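Local coordinates for protein NK CELL activating receptor (Homo sapiens, PDB 1HKF) that acts as a cytotoxicity-activating receptor of natural killer cells that may help them lyse tumour cells, seen here as its extracellular V-set immunoglobulin domain, at residues Tyr41-Trp46 / Thr60-Arg65; Gly45-Ala50 / Trp100-Arg105; Ser71-Trp76 / Val86-Leu91. All coordinates share one frame; numbering follows the deposited sequence.

Contact 1: residues Tyr41-Trp46 / Thr60-Arg65; sequences YEKKGW and TSSKPR
Segments 41-46 and 60-65 run antiparallel, with Lys44 and Ser61 as a hydrogen-bonded pair: Lys44 N donates to Ser61 O and, more tightly, Ser61 N to Lys44 O (2.8 Å). Next to it Gly45 and Thr60 form a non-hydrogen-bonded pair with CA atoms 4.3 Å apart. Past the paired residues Tyr41 carries the contact. Its CG is anti to the backbone N (chi1 -174°), and Pro64 lies over one face of its ring, with CD 3.8 Å from the ring centroid and almost on the normal, a CH-pi contact; Pro64 CB touches CE2. Tyr41 OH is hydrogen-bonded to Asp77 and lies 2.9 Å from Ser61 OG. Lys44 bends at chi2 and chi4 to bring NZ back onto Glu42 O (2.7 Å), and its ammonium forms a salt bridge with the same Asp77. On the outer side extended Lys43 reaches along Ser62, and one water, 2.7 Å from Lys43 NZ, links it to Ser62 OG. The two strands, 43-49 and 54-61, form the C-C' hairpin of a V-set domain, at one border of the five-stranded sheet; strand 97-104 flanks 43-49, while Ser61 packs on Ile75 of the opposing sheet.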
loop_
_atom_site.group_PDB
_atom_site.type_symbol
_atom_site.label_atom_id
_atom_site.label_comp_id
_atom_site.label_asym_id
_atom_site.label_seq_id
_atom_site.Cartn_x
_atom_site.Cartn_y
_atom_site.Cartn_z
ATOM N N TYR A 41 -13.254 18.288 -14.594
ATOM C CA TYR A 41 -12.326 17.225 -14.215
ATOM C C TYR A 41 -10.864 17.590 -14.264
ATOM O O TYR A 41 -10.336 17.964 -15.300
ATOM C CB TYR A 41 -12.500 15.939 -15.043
ATOM C CG TYR A 41 -11.603 14.780 -14.530
ATOM C CD1 TYR A 41 -10.440 14.405 -15.207
ATOM C CD2 TYR A 41 -11.917 14.101 -13.354
ATOM C CE1 TYR A 41 -9.615 13.385 -14.723
ATOM C CE2 TYR A 41 -11.103 13.080 -12.853
ATOM C CZ TYR A 41 -9.959 12.735 -13.553
ATOM O OH TYR A 41 -9.185 11.741 -13.084
ATOM N N GLU A 42 -10.204 17.414 -13.129
ATOM C CA GLU A 42 -8.781 17.686 -13.008
ATOM C C GLU A 42 -7.933 16.420 -13.195
ATOM O O GLU A 42 -8.091 15.424 -12.450
ATOM C CB GLU A 42 -8.498 18.283 -11.633
ATOM C CG GLU A 42 -9.162 19.680 -11.352
ATOM C CD GLU A 42 -8.732 20.250 -9.981
ATOM O OE1 GLU A 42 -9.229 19.775 -8.906
ATOM O OE2 GLU A 42 -7.868 21.152 -9.973
ATOM N N LYS A 43 -7.041 16.428 -14.174
ATOM C CA LYS A 43 -6.179 15.272 -14.327
ATOM C C LYS A 43 -5.324 15.065 -13.050
ATOM O O LYS A 43 -4.937 16.033 -12.378
ATOM C CB LYS A 43 -5.297 15.449 -15.539
ATOM C CG LYS A 43 -6.167 15.477 -16.754
ATOM C CD LYS A 43 -5.364 15.580 -18.009
ATOM C CE LYS A 43 -6.334 15.468 -19.191
ATOM N NZ LYS A 43 -5.499 15.282 -20.428
ATOM N N LYS A 44 -5.045 13.808 -12.715
ATOM C CA LYS A 44 -4.263 13.494 -11.501
ATOM C C LYS A 44 -2.975 12.887 -11.994
ATOM O O LYS A 44 -2.986 12.121 -12.977
ATOM C CB LYS A 44 -5.061 12.505 -10.654
ATOM C CG LYS A 44 -6.548 12.935 -10.379
ATOM C CD LYS A 44 -6.593 14.264 -9.615
ATOM C CE LYS A 44 -7.975 14.576 -9.059
ATOM N NZ LYS A 44 -9.023 14.462 -10.156
ATOM N N GLY A 45 -1.846 13.215 -11.365
ATOM C CA GLY A 45 -0.582 12.656 -11.848
ATOM C C GLY A 45 0.316 12.297 -10.685
ATOM O O GLY A 45 0.136 12.795 -9.568
ATOM N N TRP A 46 1.270 11.420 -10.956
ATOM C CA TRP A 46 2.266 10.972 -9.973
ATOM C C TRP A 46 3.592 11.116 -10.716
ATOM O O TRP A 46 3.735 10.629 -11.838
ATOM C CB TRP A 46 2.052 9.499 -9.604
ATOM C CG TRP A 46 3.068 8.886 -8.594
ATOM C CD1 TRP A 46 3.935 7.830 -8.841
ATOM C CD2 TRP A 46 3.198 9.182 -7.184
ATOM N NE1 TRP A 46 4.572 7.451 -7.678
ATOM C CE2 TRP A 46 4.147 8.256 -6.647
ATOM C CE3 TRP A 46 2.600 10.134 -6.318
ATOM C CZ2 TRP A 46 4.514 8.251 -5.287
ATOM C CZ3 TRP A 46 2.958 10.137 -4.976
ATOM C CH2 TRP A 46 3.922 9.181 -4.463
ATOM N N THR A 60 -0.699 9.041 -15.111
ATOM C CA THR A 60 -1.714 10.089 -15.108
ATOM C C THR A 60 -3.123 9.555 -15.289
ATOM O O THR A 60 -3.337 8.666 -16.100
ATOM C CB THR A 60 -1.486 11.056 -16.288
ATOM O OG1 THR A 60 -0.119 11.475 -16.299
ATOM C CG2 THR A 60 -2.392 12.315 -16.151
ATOM N N SER A 61 -4.074 10.086 -14.524
ATOM C CA SER A 61 -5.488 9.720 -14.674
ATOM C C SER A 61 -6.083 10.886 -15.466
ATOM O O SER A 61 -6.125 12.012 -14.939
ATOM C CB SER A 61 -6.193 9.692 -13.345
ATOM O OG SER A 61 -7.550 9.350 -13.538
ATOM N N SER A 62 -6.525 10.616 -16.698
ATOM C CA SER A 62 -7.084 11.625 -17.592
ATOM C C SER A 62 -8.598 11.726 -17.552
ATOM O O SER A 62 -9.159 12.726 -17.982
ATOM C CB SER A 62 -6.621 11.354 -19.039
ATOM O OG SER A 62 -5.210 11.600 -19.155
ATOM N N LYS A 63 -9.257 10.672 -17.065
ATOM C CA LYS A 63 -10.707 10.641 -16.949
ATOM C C LYS A 63 -11.047 9.953 -15.631
ATOM O O LYS A 63 -10.309 9.117 -15.161
ATOM C CB LYS A 63 -11.314 9.895 -18.141
ATOM C CG LYS A 63 -11.182 10.689 -19.382
ATOM C CD LYS A 63 -12.134 10.210 -20.417
ATOM C CE LYS A 63 -11.489 9.232 -21.338
ATOM N NZ LYS A 63 -12.120 9.546 -22.640
ATOM N N PRO A 64 -12.173 10.314 -15.015
ATOM C CA PRO A 64 -12.544 9.700 -13.736
ATOM C C PRO A 64 -12.844 8.196 -13.771
ATOM O O PRO A 64 -13.335 7.689 -14.774
ATOM C CB PRO A 64 -13.743 10.528 -13.286
ATOM C CG PRO A 64 -14.354 11.001 -14.579
ATOM C CD PRO A 64 -13.186 11.278 -15.502
ATOM N N ARG A 65 -12.521 7.502 -12.664
ATOM C CA ARG A 65 -12.768 6.085 -12.515
ATOM C C ARG A 65 -12.288 5.297 -13.744
ATOM O O ARG A 65 -13.035 4.542 -14.348
ATOM C CB ARG A 65 -14.253 5.900 -12.265
ATOM C CG ARG A 65 -14.737 6.554 -10.965
ATOM C CD ARG A 65 -16.249 6.497 -10.843
ATOM N NE ARG A 65 -16.865 7.265 -11.930
ATOM C CZ ARG A 65 -17.053 8.594 -11.898
ATOM N NH1 ARG A 65 -16.723 9.313 -10.824
ATOM N NH2 ARG A 65 -17.419 9.227 -13.004
HETATM O O HOH W 1 -3.892 13.323 -21.383
#

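Contact 2: residues Gly45-Ala50 / Trp100-Arg105; sequences GWCKEA and WCRIYR
The indole of Trp100 has the Arg102 guanidinium over one face, NH2 4.0 Å above the plane and offset toward the rim, and Glu49 CG in its plane at the edge. CG of Trp100 is anti to the carbonyl carbon (chi1 -64°), which brings NE1 within 2.7 Å of Glu49 OE1. This bond uses the carboxylate's anti lone pair but is bent (133° at the hydrogen), since the oxygen lies 30° out of the ring plane. Arg116 forms a salt bridge with the same OE1, which probably keeps Glu49 ionised. Arg102, extended from CG to NE, also turns a guanidinium face to Cys47 SG, 4.1 Å from NH1. Trp46 points to the other side of the sheet, with Cys101 CB in plane at its ring edge, 3.6 Å from CE3. Tyr104 sets a ring edge against the backbone of Gly45, CE2 4.0 Å from Gly45 N. Four main-chain bonds join the antiparallel strands, two between Gly45 and Arg102 and two between Cys47 and Trp100; both in the latter pair run nearly along the C=O axis. Cys101 and Cys32 form the canonical intersheet disulfide of an immunoglobulin fold beside the core tryptophan, Trp46; Cys47 is disulfide-bonded to Cys55 of strand 54-61. Strands 43-49 and 97-104, corresponding to C and F, lie inside the five-stranded sheet, between 54-61 and 111-121.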
loop_
_atom_site.group_PDB
_atom_site.type_symbol
_atom_site.label_atom_id
_atom_site.label_comp_id
_atom_site.label_asym_id
_atom_site.label_seq_id
_atom_site.Cartn_x
_atom_site.Cartn_y
_atom_site.Cartn_z
ATOM N N GLY A 45 -1.846 13.215 -11.365
ATOM C CA GLY A 45 -0.582 12.656 -11.848
ATOM C C GLY A 45 0.316 12.297 -10.685
ATOM O O GLY A 45 0.136 12.795 -9.568
ATOM N N TRP A 46 1.270 11.420 -10.956
ATOM C CA TRP A 46 2.266 10.972 -9.973
ATOM C C TRP A 46 3.592 11.116 -10.716
ATOM O O TRP A 46 3.735 10.629 -11.838
ATOM C CB TRP A 46 2.052 9.499 -9.604
ATOM C CG TRP A 46 3.068 8.886 -8.594
ATOM C CD1 TRP A 46 3.935 7.830 -8.841
ATOM C CD2 TRP A 46 3.198 9.182 -7.184
ATOM N NE1 TRP A 46 4.572 7.451 -7.678
ATOM C CE2 TRP A 46 4.147 8.256 -6.647
ATOM C CE3 TRP A 46 2.600 10.134 -6.318
ATOM C CZ2 TRP A 46 4.514 8.251 -5.287
ATOM C CZ3 TRP A 46 2.958 10.137 -4.976
ATOM C CH2 TRP A 46 3.922 9.181 -4.463
ATOM N N CYS A 47 4.562 11.808 -10.121
ATOM C CA CYS A 47 5.823 11.951 -10.828
ATOM C C CYS A 47 6.969 11.909 -9.844
ATOM O O CYS A 47 6.799 12.151 -8.663
ATOM C CB CYS A 47 5.841 13.268 -11.625
ATOM S SG CYS A 47 5.596 14.654 -10.492
ATOM N N LYS A 48 8.151 11.611 -10.354
ATOM C CA LYS A 48 9.330 11.512 -9.527
ATOM C C LYS A 48 10.273 12.690 -9.740
ATOM O O LYS A 48 10.612 12.988 -10.875
ATOM C CB LYS A 48 10.085 10.212 -9.848
ATOM C CG LYS A 48 11.171 9.970 -8.854
ATOM C CD LYS A 48 11.814 8.609 -8.980
ATOM C CE LYS A 48 12.710 8.398 -7.770
ATOM N NZ LYS A 48 13.853 7.506 -8.056
ATOM N N GLU A 49 10.732 13.329 -8.669
ATOM C CA GLU A 49 11.636 14.471 -8.839
ATOM C C GLU A 49 12.947 14.063 -9.446
ATOM O O GLU A 49 13.596 13.150 -8.927
ATOM C CB GLU A 49 11.996 15.141 -7.514
ATOM C CG GLU A 49 11.020 16.152 -7.020
ATOM C CD GLU A 49 11.360 16.702 -5.651
ATOM O OE1 GLU A 49 10.495 17.273 -4.983
ATOM O OE2 GLU A 49 12.609 16.540 -5.215
ATOM N N ALA A 50 13.352 14.748 -10.515
ATOM C CA ALA A 50 14.651 14.496 -11.141
ATOM C C ALA A 50 15.595 15.665 -10.746
ATOM O O ALA A 50 16.819 15.498 -10.665
ATOM C CB ALA A 50 14.513 14.393 -12.655
ATOM N N TRP A 100 5.792 13.375 -6.132
ATOM C CA TRP A 100 4.670 14.278 -5.869
ATOM C C TRP A 100 3.436 13.703 -6.521
ATOM O O TRP A 100 3.504 13.185 -7.629
ATOM C CB TRP A 100 4.823 15.638 -6.558
ATOM C CG TRP A 100 5.949 16.511 -6.136
ATOM C CD1 TRP A 100 7.249 16.399 -6.510
ATOM C CD2 TRP A 100 5.855 17.667 -5.323
ATOM N NE1 TRP A 100 7.975 17.424 -5.978
ATOM C CE2 TRP A 100 7.137 18.221 -5.242
ATOM C CE3 TRP A 100 4.796 18.301 -4.651
ATOM C CZ2 TRP A 100 7.406 19.394 -4.511
ATOM C CZ3 TRP A 100 5.056 19.468 -3.921
ATOM C CH2 TRP A 100 6.354 19.999 -3.858
ATOM N N CYS A 101 2.319 13.783 -5.827
ATOM C CA CYS A 101 1.082 13.444 -6.474
ATOM C C CYS A 101 0.590 14.905 -6.824
ATOM O O CYS A 101 0.667 15.813 -5.993
ATOM C CB CYS A 101 0.137 12.699 -5.537
ATOM S SG CYS A 101 -0.407 13.719 -4.183
ATOM N N ARG A 102 0.225 15.134 -8.088
ATOM C CA ARG A 102 -0.227 16.447 -8.535
ATOM C C ARG A 102 -1.625 16.416 -9.150
ATOM O O ARG A 102 -2.059 15.402 -9.679
ATOM C CB ARG A 102 0.766 17.023 -9.521
ATOM C CG ARG A 102 2.016 17.504 -8.861
ATOM C CD ARG A 102 3.061 17.927 -9.869
ATOM N NE ARG A 102 4.161 18.573 -9.171
ATOM C CZ ARG A 102 5.303 18.925 -9.744
ATOM N NH1 ARG A 102 5.504 18.689 -11.036
ATOM N NH2 ARG A 102 6.244 19.522 -9.018
ATOM N N ILE A 103 -2.334 17.527 -9.040
ATOM C CA ILE A 103 -3.705 17.685 -9.539
ATOM C C ILE A 103 -3.645 18.952 -10.414
ATOM O O ILE A 103 -3.245 20.017 -9.935
ATOM C CB ILE A 103 -4.658 17.890 -8.362
ATOM C CG1 ILE A 103 -4.467 16.760 -7.364
ATOM C CG2 ILE A 103 -6.060 17.976 -8.841
ATOM C CD1 ILE A 103 -5.391 16.811 -6.171
ATOM N N TYR A 104 -4.011 18.786 -11.685
ATOM C CA TYR A 104 -3.931 19.797 -12.758
ATOM C C TYR A 104 -5.287 20.389 -13.173
ATOM O O TYR A 104 -6.272 19.661 -13.375
ATOM C CB TYR A 104 -3.282 19.174 -13.992
ATOM C CG TYR A 104 -1.951 18.537 -13.712
ATOM C CD1 TYR A 104 -0.785 19.304 -13.724
ATOM C CD2 TYR A 104 -1.850 17.164 -13.410
ATOM C CE1 TYR A 104 0.451 18.730 -13.439
ATOM C CE2 TYR A 104 -0.617 16.571 -13.113
ATOM C CZ TYR A 104 0.528 17.363 -13.127
ATOM O OH TYR A 104 1.743 16.804 -12.814
ATOM N N ARG A 105 -5.332 21.708 -13.314
ATOM C CA ARG A 105 -6.556 22.435 -13.700
ATOM C C ARG A 105 -6.848 22.305 -15.218
ATOM O O ARG A 105 -5.916 22.249 -16.034
ATOM C CB ARG A 105 -6.464 23.927 -13.240
ATOM C CG ARG A 105 -6.370 24.154 -11.719
ATOM C CD ARG A 105 -6.728 25.590 -11.335
ATOM N NE ARG A 105 -6.385 25.933 -9.945
ATOM C CZ ARG A 105 -5.168 26.290 -9.537
ATOM N NH1 ARG A 105 -4.169 26.367 -10.412
ATOM N NH2 ARG A 105 -4.950 26.570 -8.266
#

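Contact 3: residues Ser71-Trp76 / Val86-Leu91; sequences SRFTIW and VTMTDL
Strands 73-78 and 83-88 form a beta hairpin in the three-stranded sheet of the V-set domain, and this contact joins them at the end away from the turn, continuing into the loops beyond. Thr74 and Thr87 make a hydrogen-bonded antiparallel pair: Thr87 N donates to Thr74 O (2.9 Å) from above the carbonyl plane, and Thr74 N donates in the carbonyl plane of Thr87 O. Their side chains lie side by side on one face, Thr74 OG1 resting 3.6 Å from Thr87 CB. On the other face the flanking non-hydrogen-bonded pairs, Phe73 with Met88 and Ile75 with Val86, send apolar groups toward the core. Met88 runs alongside the phenyl ring, with CG in its plane at the edge and CE 3.4 Å from Phe73 CE1; Ile75 CG1 meets Val86 CG2 at 3.8 Å.

Beyond the strand pairing, Arg72 O accepts Thr89 N on a lone pair (3.0 Å) and a weak bond from Thr89 OG1. The Arg72 chain bends at chi3 (32°) so that its guanidinium grips Thr89 O side-on: NE at 3.1 Å and NH2 at 3.3 Å, with the oxygen near the guanidinium plane. Thr89 O thus takes two donors from one side chain. NH2 also forms a salt bridge with Asp95, while Asp90 pairs with Arg92. The bridge from Arg72 to Asp95, between the start of this hairpin and the turn before strand 97-104, probably corresponds to the arginine-aspartate bridge familiar from V-set immunoglobulin domains.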
loop_
_atom_site.group_PDB
_atom_site.type_symbol
_atom_site.label_atom_id
_atom_site.label_comp_id
_atom_site.label_asym_id
_atom_site.label_seq_id
_atom_site.Cartn_x
_atom_site.Cartn_y
_atom_site.Cartn_z
ATOM N N SER A 71 2.559 0.186 -16.886
ATOM C CA SER A 71 3.511 -0.663 -16.192
ATOM C C SER A 71 3.202 -0.809 -14.721
ATOM O O SER A 71 2.047 -0.992 -14.315
ATOM C CB SER A 71 4.927 -0.102 -16.364
ATOM O OG SER A 71 5.839 -0.768 -15.501
ATOM N N ARG A 72 4.259 -0.756 -13.958
ATOM C CA ARG A 72 4.147 -0.958 -12.504
ATOM C C ARG A 72 3.301 0.092 -11.768
ATOM O O ARG A 72 2.953 -0.092 -10.589
ATOM C CB ARG A 72 5.552 -1.047 -11.912
ATOM C CG ARG A 72 6.564 -1.835 -12.726
ATOM C CD ARG A 72 8.001 -1.561 -12.285
ATOM N NE ARG A 72 8.100 -1.273 -10.857
ATOM C CZ ARG A 72 8.840 -0.325 -10.323
ATOM N NH1 ARG A 72 9.575 0.464 -11.093
ATOM N NH2 ARG A 72 8.849 -0.162 -8.994
ATOM N N PHE A 73 2.981 1.197 -12.435
ATOM C CA PHE A 73 2.238 2.298 -11.801
ATOM C C PHE A 73 0.814 2.483 -12.259
ATOM O O PHE A 73 0.544 2.446 -13.456
ATOM C CB PHE A 73 2.943 3.628 -12.032
ATOM C CG PHE A 73 4.434 3.555 -12.088
ATOM C CD1 PHE A 73 5.155 3.554 -10.912
ATOM C CD2 PHE A 73 5.121 3.476 -13.294
ATOM C CE1 PHE A 73 6.551 3.473 -10.935
ATOM C CE2 PHE A 73 6.507 3.394 -13.325
ATOM C CZ PHE A 73 7.225 3.391 -12.159
ATOM N N THR A 74 -0.109 2.698 -11.331
ATOM C CA THR A 74 -1.480 2.936 -11.757
ATOM C C THR A 74 -2.124 3.936 -10.838
ATOM O O THR A 74 -1.595 4.187 -9.783
ATOM C CB THR A 74 -2.320 1.672 -11.702
ATOM O OG1 THR A 74 -2.405 1.231 -10.338
ATOM C CG2 THR A 74 -1.653 0.586 -12.558
ATOM N N ILE A 75 -3.256 4.497 -11.259
ATOM C CA ILE A 75 -3.987 5.437 -10.435
ATOM C C ILE A 75 -5.455 5.074 -10.522
ATOM O O ILE A 75 -5.935 4.686 -11.554
ATOM C CB ILE A 75 -3.833 6.947 -10.910
ATOM C CG1 ILE A 75 -2.487 7.514 -10.477
ATOM C CG2 ILE A 75 -4.951 7.845 -10.301
ATOM C CD1 ILE A 75 -2.152 8.881 -11.099
ATOM N N TRP A 76 -6.162 5.151 -9.418
ATOM C CA TRP A 76 -7.562 4.965 -9.528
ATOM C C TRP A 76 -8.051 6.282 -8.934
ATOM O O TRP A 76 -7.731 6.590 -7.775
ATOM C CB TRP A 76 -8.102 3.808 -8.687
ATOM C CG TRP A 76 -9.603 3.811 -8.711
ATOM C CD1 TRP A 76 -10.432 4.250 -7.729
ATOM C CD2 TRP A 76 -10.451 3.401 -9.799
ATOM N NE1 TRP A 76 -11.756 4.135 -8.127
ATOM C CE2 TRP A 76 -11.787 3.611 -9.394
ATOM C CE3 TRP A 76 -10.205 2.865 -11.075
ATOM C CZ2 TRP A 76 -12.877 3.297 -10.210
ATOM C CZ3 TRP A 76 -11.296 2.546 -11.894
ATOM C CH2 TRP A 76 -12.610 2.762 -11.451
ATOM N N VAL A 86 -2.601 6.200 -5.866
ATOM C CA VAL A 86 -1.537 5.743 -6.742
ATOM C C VAL A 86 -1.033 4.363 -6.191
ATOM O O VAL A 86 -0.880 4.187 -4.977
ATOM C CB VAL A 86 -0.336 6.709 -6.694
ATOM C CG1 VAL A 86 0.824 6.195 -7.605
ATOM C CG2 VAL A 86 -0.801 8.109 -7.138
ATOM N N THR A 87 -0.777 3.405 -7.080
ATOM C CA THR A 87 -0.232 2.097 -6.684
ATOM C C THR A 87 1.056 1.895 -7.473
ATOM O O THR A 87 1.092 2.149 -8.659
ATOM C CB THR A 87 -1.218 0.947 -6.965
ATOM O OG1 THR A 87 -2.414 1.137 -6.196
ATOM C CG2 THR A 87 -0.633 -0.404 -6.504
ATOM N N MET A 88 2.141 1.554 -6.778
ATOM C CA MET A 88 3.446 1.258 -7.398
ATOM C C MET A 88 3.751 -0.215 -6.985
ATOM O O MET A 88 3.837 -0.547 -5.789
ATOM C CB MET A 88 4.548 2.125 -6.805
ATOM C CG MET A 88 4.642 3.531 -7.334
ATOM S SD MET A 88 6.047 4.354 -6.528
ATOM C CE MET A 88 7.274 4.119 -7.721
ATOM N N THR A 89 3.851 -1.099 -7.940
ATOM C CA THR A 89 4.061 -2.498 -7.570
ATOM C C THR A 89 5.495 -2.885 -7.794
ATOM O O THR A 89 6.290 -2.154 -8.489
ATOM C CB THR A 89 3.164 -3.497 -8.377
ATOM O OG1 THR A 89 3.504 -3.421 -9.739
ATOM C CG2 THR A 89 1.711 -3.173 -8.264
ATOM N N ASP A 90 5.864 -3.976 -7.119
ATOM C CA ASP A 90 7.205 -4.497 -7.273
ATOM C C ASP A 90 8.299 -3.475 -6.983
ATOM O O ASP A 90 9.199 -3.262 -7.808
ATOM C CB ASP A 90 7.386 -5.000 -8.710
ATOM C CG ASP A 90 8.633 -5.856 -8.848
ATOM O OD1 ASP A 90 8.882 -6.673 -7.895
ATOM O OD2 ASP A 90 9.368 -5.696 -9.873
ATOM N N LEU A 91 8.237 -2.830 -5.825
ATOM C CA LEU A 91 9.250 -1.816 -5.510
ATOM C C LEU A 91 10.673 -2.383 -5.581
ATOM O O LEU A 91 10.909 -3.529 -5.193
ATOM C CB LEU A 91 9.020 -1.217 -4.108
ATOM C CG LEU A 91 7.670 -0.478 -3.979
ATOM C CD1 LEU A 91 7.287 -0.161 -2.514
ATOM C CD2 LEU A 91 7.754 0.777 -4.862
#

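Going from the N terminus, the first segment met by any contact lies on strand 43-49, which serves two contacts that share Gly45 and Trp46. Contact 1 closes a short hairpin with strand 54-61 on one side; contact 2 closes a much longer loop with strand 97-104 on the other, so the three strands lie adjacent in one sheet. Contact 3 follows contact 1 in series, closing the hairpin of the second sheet, and falls wholly within the long loop of contact 2. The sheets meet where Trp46 packs on Val86 and Met88, and where Ser61 touches Ile75. Contacts 1 and 2 also join directly through a probable hydrogen bond from Tyr104 N to Lys43 O.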